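PDB 3VU4: KmHsv2 from Kluyveromyces marxianus, which probably binds phosphoinositides as a seven-bladed beta-propeller of the PROPPIN family, related to Atg18 and likely to act in membrane-associated protein transport. Local coordinates for residues Val201-Asn204 with Arg205-Met209; Leu300-Asp303 with Lys304-Gly308. All coordinates share one frame; numbering follows the deposited sequence.

How the interactions relate
Interaction 1 and interaction 2 show how one propeller handles two kinds of connection between strands. Residues 201-209 come first along the chain and join strands 198-203 and 209-214, neighbours within one four-stranded antiparallel sheet. Residues 300-308 follow later, after strand 296-299, the last of the next sheet, and lead to strand 310-313, the first of the sheet after that. Their centres lie 28 Å apart, with about 11 Å between nearest atoms, so they do not touch. Both rest on a type I turn that starts at a residue with a polar side chain. One is a hairpin within a blade, the other a surface link between blades: separate parts of one propeller, not a shared site.

Interaction 1. Residues Val201-Asn204 with Arg205-Met209; sequences VRLN and RKSDM
Asn204 and Met209 close the loop between two antiparallel strands: Asn204 N donates to Met209 O (3.1 Å), and between them a type I beta turn runs from Asn204 to Ser207, whose own backbone is left-handed. The turn is held by Ser207 N, which reaches Asn204 O at 2.8 Å from well above the carbonyl plane. While Asn204 O serves the turn, OD1 of the same residue accepts from Met209. Met209 N meets OD1 of Asn204 at 3.0 Å, lying 46° out of the amide plane, so a side-chain carbonyl stands in for a main-chain one. The first torsion of Asn204 makes this possible: with CG set between the backbone N and the carbonyl carbon (chi1 62°), the amide folds back over the loop.

The other end of that amide is used too. Asn204 ND2 makes a weak hydrogen bond to Asp208 OD2 (3.1 Å), the two side chains crossing at about a right angle with their planes 38° apart. Met209 bends at its last torsion, bringing CE back beside ND2, while its CB lies 3.5 Å from the same nitrogen. Bonds at both ends should limit rotation of the amide. On the strand side, Leu203 CA makes a CH...O contact with Met209 O, and Leu203 CD1 lies 4.0 Å from Ser207 OG.

That hydroxyl has its hydrogen-bond partner in Ser146 O, at the end of strand 142-146, and Leu203 packs on Val151 of strand 149-154. Asn204 and Met209 touch Trp248 of strand 243-248. The hairpin joining strands 198-203 and 209-214 is thus lodged between the propeller sheets that precede and follow its own.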
loop_
_atom_site.group_PDB
_atom_site.type_symbol
_atom_site.label_atom_id
_atom_site.label_comp_id
_atom_site.label_asym_id
_atom_site.label_seq_id
_atom_site.Cartn_x
_atom_site.Cartn_y
_atom_site.Cartn_z
ATOM N N VAL A 201 7.778 2.185 -2.759
ATOM C CA VAL A 201 8.307 1.028 -2.042
ATOM C C VAL A 201 7.179 0.420 -1.230
ATOM O O VAL A 201 6.274 1.123 -0.791
ATOM C CB VAL A 201 9.506 1.386 -1.117
ATOM C CG1 VAL A 201 10.637 1.994 -1.950
ATOM C CG2 VAL A 201 9.074 2.307 -0.015
ATOM N N ARG A 202 7.220 -0.893 -1.045
ATOM C CA ARG A 202 6.161 -1.565 -0.312
ATOM C C ARG A 202 6.652 -2.668 0.616
ATOM O O ARG A 202 7.352 -3.596 0.193
ATOM C CB ARG A 202 5.154 -2.147 -1.306
ATOM C CG ARG A 202 4.389 -1.101 -2.113
ATOM C CD ARG A 202 3.270 -0.482 -1.279
ATOM N NE ARG A 202 2.430 0.417 -2.065
ATOM C CZ ARG A 202 2.751 1.666 -2.394
ATOM N NH1 ARG A 202 3.899 2.198 -2.002
ATOM N NH2 ARG A 202 1.924 2.381 -3.138
ATOM N N LEU A 203 6.270 -2.553 1.885
ATOM C CA LEU A 203 6.618 -3.530 2.905
ATOM C C LEU A 203 5.565 -4.632 2.914
ATOM O O LEU A 203 4.385 -4.366 2.673
ATOM C CB LEU A 203 6.652 -2.871 4.283
ATOM C CG LEU A 203 7.801 -1.908 4.587
ATOM C CD1 LEU A 203 7.531 -1.188 5.899
ATOM C CD2 LEU A 203 9.115 -2.674 4.652
ATOM N N ASN A 204 5.989 -5.869 3.169
ATOM C CA ASN A 204 5.037 -6.967 3.246
ATOM C C ASN A 204 4.465 -6.968 4.671
ATOM O O ASN A 204 4.951 -6.238 5.539
ATOM C CB ASN A 204 5.699 -8.311 2.868
ATOM C CG ASN A 204 6.839 -8.721 3.808
ATOM O OD1 ASN A 204 7.336 -7.928 4.613
ATOM N ND2 ASN A 204 7.269 -9.975 3.681
ATOM N N ARG A 205 3.413 -7.747 4.895
ATOM C CA ARG A 205 2.746 -7.825 6.194
ATOM C C ARG A 205 3.668 -7.844 7.409
ATOM O O ARG A 205 3.497 -7.056 8.340
ATOM C CB ARG A 205 1.862 -9.064 6.233
ATOM C CG ARG A 205 0.385 -8.802 6.185
ATOM C CD ARG A 205 -0.257 -8.973 7.550
ATOM N NE ARG A 205 -1.664 -9.364 7.433
ATOM C CZ ARG A 205 -2.578 -8.700 6.724
ATOM N NH1 ARG A 205 -2.239 -7.601 6.056
ATOM N NH2 ARG A 205 -3.834 -9.141 6.672
ATOM N N LYS A 206 4.635 -8.756 7.404
ATOM C CA LYS A 206 5.571 -8.895 8.509
ATOM C C LYS A 206 6.668 -7.832 8.538
ATOM O O LYS A 206 7.317 -7.640 9.565
ATOM C CB LYS A 206 6.219 -10.274 8.462
ATOM C CG LYS A 206 5.237 -11.418 8.560
ATOM C CD LYS A 206 5.917 -12.750 8.281
ATOM C CE LYS A 206 4.909 -13.889 8.308
ATOM N NZ LYS A 206 5.490 -15.156 7.775
ATOM N N SER A 207 6.876 -7.153 7.415
ATOM C CA SER A 207 7.901 -6.118 7.301
ATOM C C SER A 207 9.301 -6.697 7.167
ATOM O O SER A 207 10.285 -5.986 7.346
ATOM C CB SER A 207 7.868 -5.166 8.502
ATOM O OG SER A 207 6.785 -4.260 8.409
ATOM N N ASP A 208 9.391 -7.983 6.855
ATOM C CA ASP A 208 10.688 -8.619 6.692
ATOM C C ASP A 208 11.182 -8.483 5.257
ATOM O O ASP A 208 12.325 -8.814 4.952
ATOM C CB ASP A 208 10.623 -10.093 7.101
ATOM C CG ASP A 208 9.538 -10.851 6.383
ATOM O OD1 ASP A 208 9.857 -11.838 5.692
ATOM O OD2 ASP A 208 8.357 -10.471 6.509
ATOM N N MET A 209 10.319 -7.992 4.372
ATOM C CA MET A 209 10.707 -7.777 2.977
ATOM C C MET A 209 10.140 -6.460 2.465
ATOM O O MET A 209 9.118 -5.973 2.959
ATOM C CB MET A 209 10.218 -8.923 2.084
ATOM C CG MET A 209 10.929 -10.249 2.320
ATOM S SD MET A 209 10.492 -11.507 1.092
ATOM C CE MET A 209 8.697 -11.822 1.495
#

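Interaction 2. Residues Leu300-Asp303 with Lys304-Gly308; sequences LSVD and KHVRG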
loop_
_atom_site.group_PDB
_atom_site.type_symbol
_atom_site.label_atom_id
_atom_site.label_comp_id
_atom_site.label_asym_id
_atom_site.label_seq_id
_atom_site.Cartn_x
_atom_site.Cartn_y
_atom_site.Cartn_z
ATOM N N LEU A 300 -8.267 -4.796 -16.432
ATOM C CA LEU A 300 -9.352 -4.225 -15.654
ATOM C C LEU A 300 -10.332 -3.448 -16.524
ATOM O O LEU A 300 -9.962 -2.875 -17.553
ATOM C CB LEU A 300 -8.774 -3.331 -14.555
ATOM C CG LEU A 300 -7.876 -4.110 -13.583
ATOM C CD1 LEU A 300 -6.970 -3.159 -12.799
ATOM C CD2 LEU A 300 -8.758 -4.966 -12.663
ATOM N N SER A 301 -11.589 -3.458 -16.101
ATOM C CA SER A 301 -12.667 -2.780 -16.799
ATOM C C SER A 301 -12.963 -1.434 -16.153
ATOM O O SER A 301 -13.502 -1.379 -15.054
ATOM C CB SER A 301 -13.925 -3.650 -16.764
ATOM O OG SER A 301 -15.078 -2.909 -17.122
ATOM N N VAL A 302 -12.615 -0.347 -16.826
ATOM C CA VAL A 302 -12.887 0.967 -16.265
ATOM C C VAL A 302 -13.316 1.994 -17.327
ATOM O O VAL A 302 -12.885 1.923 -18.477
ATOM C CB VAL A 302 -11.653 1.492 -15.488
ATOM C CG1 VAL A 302 -10.499 1.784 -16.454
ATOM C CG2 VAL A 302 -12.052 2.726 -14.674
ATOM N N ASP A 303 -14.176 2.938 -16.943
ATOM C CA ASP A 303 -14.640 3.956 -17.881
ATOM C C ASP A 303 -13.553 4.989 -18.144
ATOM O O ASP A 303 -12.502 4.952 -17.519
ATOM C CB ASP A 303 -15.923 4.636 -17.379
ATOM C CG ASP A 303 -15.762 5.281 -16.013
ATOM O OD1 ASP A 303 -14.794 6.048 -15.812
ATOM O OD2 ASP A 303 -16.625 5.029 -15.145
ATOM N N LYS A 304 -13.810 5.908 -19.068
ATOM C CA LYS A 304 -12.825 6.916 -19.440
ATOM C C LYS A 304 -12.554 8.004 -18.414
ATOM O O LYS A 304 -11.748 8.900 -18.649
ATOM C CB LYS A 304 -13.218 7.562 -20.772
ATOM C CG LYS A 304 -14.529 8.337 -20.755
ATOM C CD LYS A 304 -14.787 8.980 -22.119
ATOM C CE LYS A 304 -16.057 9.831 -22.136
ATOM N NZ LYS A 304 -16.257 10.520 -23.451
ATOM N N HIS A 305 -13.204 7.921 -17.264
ATOM C CA HIS A 305 -13.001 8.928 -16.233
ATOM C C HIS A 305 -12.075 8.459 -15.098
ATOM O O HIS A 305 -12.046 9.067 -14.026
ATOM C CB HIS A 305 -14.367 9.347 -15.677
ATOM C CG HIS A 305 -15.338 9.766 -16.738
ATOM N ND1 HIS A 305 -15.142 10.879 -17.531
ATOM C CD2 HIS A 305 -16.482 9.188 -17.180
ATOM C CE1 HIS A 305 -16.120 10.966 -18.416
ATOM N NE2 HIS A 305 -16.946 9.951 -18.225
ATOM N N VAL A 306 -11.310 7.398 -15.342
ATOM C CA VAL A 306 -10.414 6.856 -14.325
ATOM C C VAL A 306 -9.408 7.871 -13.834
ATOM O O VAL A 306 -8.804 8.589 -14.622
ATOM C CB VAL A 306 -9.563 5.667 -14.831
ATOM C CG1 VAL A 306 -9.464 4.613 -13.750
ATOM C CG2 VAL A 306 -10.121 5.110 -16.107
ATOM N N ARG A 307 -9.230 7.914 -12.520
ATOM C CA ARG A 307 -8.246 8.795 -11.916
ATOM C C ARG A 307 -7.085 7.866 -11.581
ATOM O O ARG A 307 -6.029 7.904 -12.224
ATOM C CB ARG A 307 -8.799 9.436 -10.645
ATOM C CG ARG A 307 -9.918 10.432 -10.899
ATOM C CD ARG A 307 -10.431 11.000 -9.589
ATOM N NE ARG A 307 -11.792 11.512 -9.726
ATOM C CZ ARG A 307 -12.632 11.678 -8.707
ATOM N NH1 ARG A 307 -12.247 11.373 -7.468
ATOM N NH2 ARG A 307 -13.863 12.131 -8.928
ATOM N N GLY A 308 -7.302 7.012 -10.590
ATOM C CA GLY A 308 -6.287 6.055 -10.203
ATOM C C GLY A 308 -6.978 4.963 -9.422
ATOM O O GLY A 308 -8.160 4.701 -9.652
#
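Asp303 turns its carboxylate forward, toward the amide of His305: His305 N donates to OD1 at 2.9 Å. The amide arrives on the anti side of the carboxylate oxygen, 21° out of its plane. A chi1 of 58° places CG of Asp303 between its own backbone N and carbonyl carbon, where OD1 can meet an amide two residues ahead. OD1 also approaches His305 CB at 3.3 Å. The two side chains cross at roughly a right angle, and the carboxylate and imidazole planes are inclined by 58°. Lys304 CG covers one face of that ring, 3.8 Å above its plane and displaced toward the rim, before the lysine chain runs on fully extended.

A hydrophobic pair spans the same turn. Val302 and Val306 reach toward each other tip to tip, CG2 of Val302 lying 3.3 Å from CG1 of Val306. Both methyls of Val302 face Val306, and CG2 makes the closest approach; the first torsion sets CG2 anti to the backbone N and CG1 between N and the carbonyl carbon.

The same OD1 of Asp303 is hydrogen-bonded to His325 NE2, in the loop after strand 318-323, so one oxygen joins two loops. With an alanine in place of Asp303, the His305 amide and the His325 ring would probably both lose this shared acceptor, and the two loops would be less firmly tied. Val306 meanwhile packs on Trp323 of strand 318-323. An aspartate oxygen accepting the amide two residues on defines an Asx turn, superimposed here on a type I beta turn from Asp303 to Val306 at the surface, within the connection between successive blades of the beta-propeller.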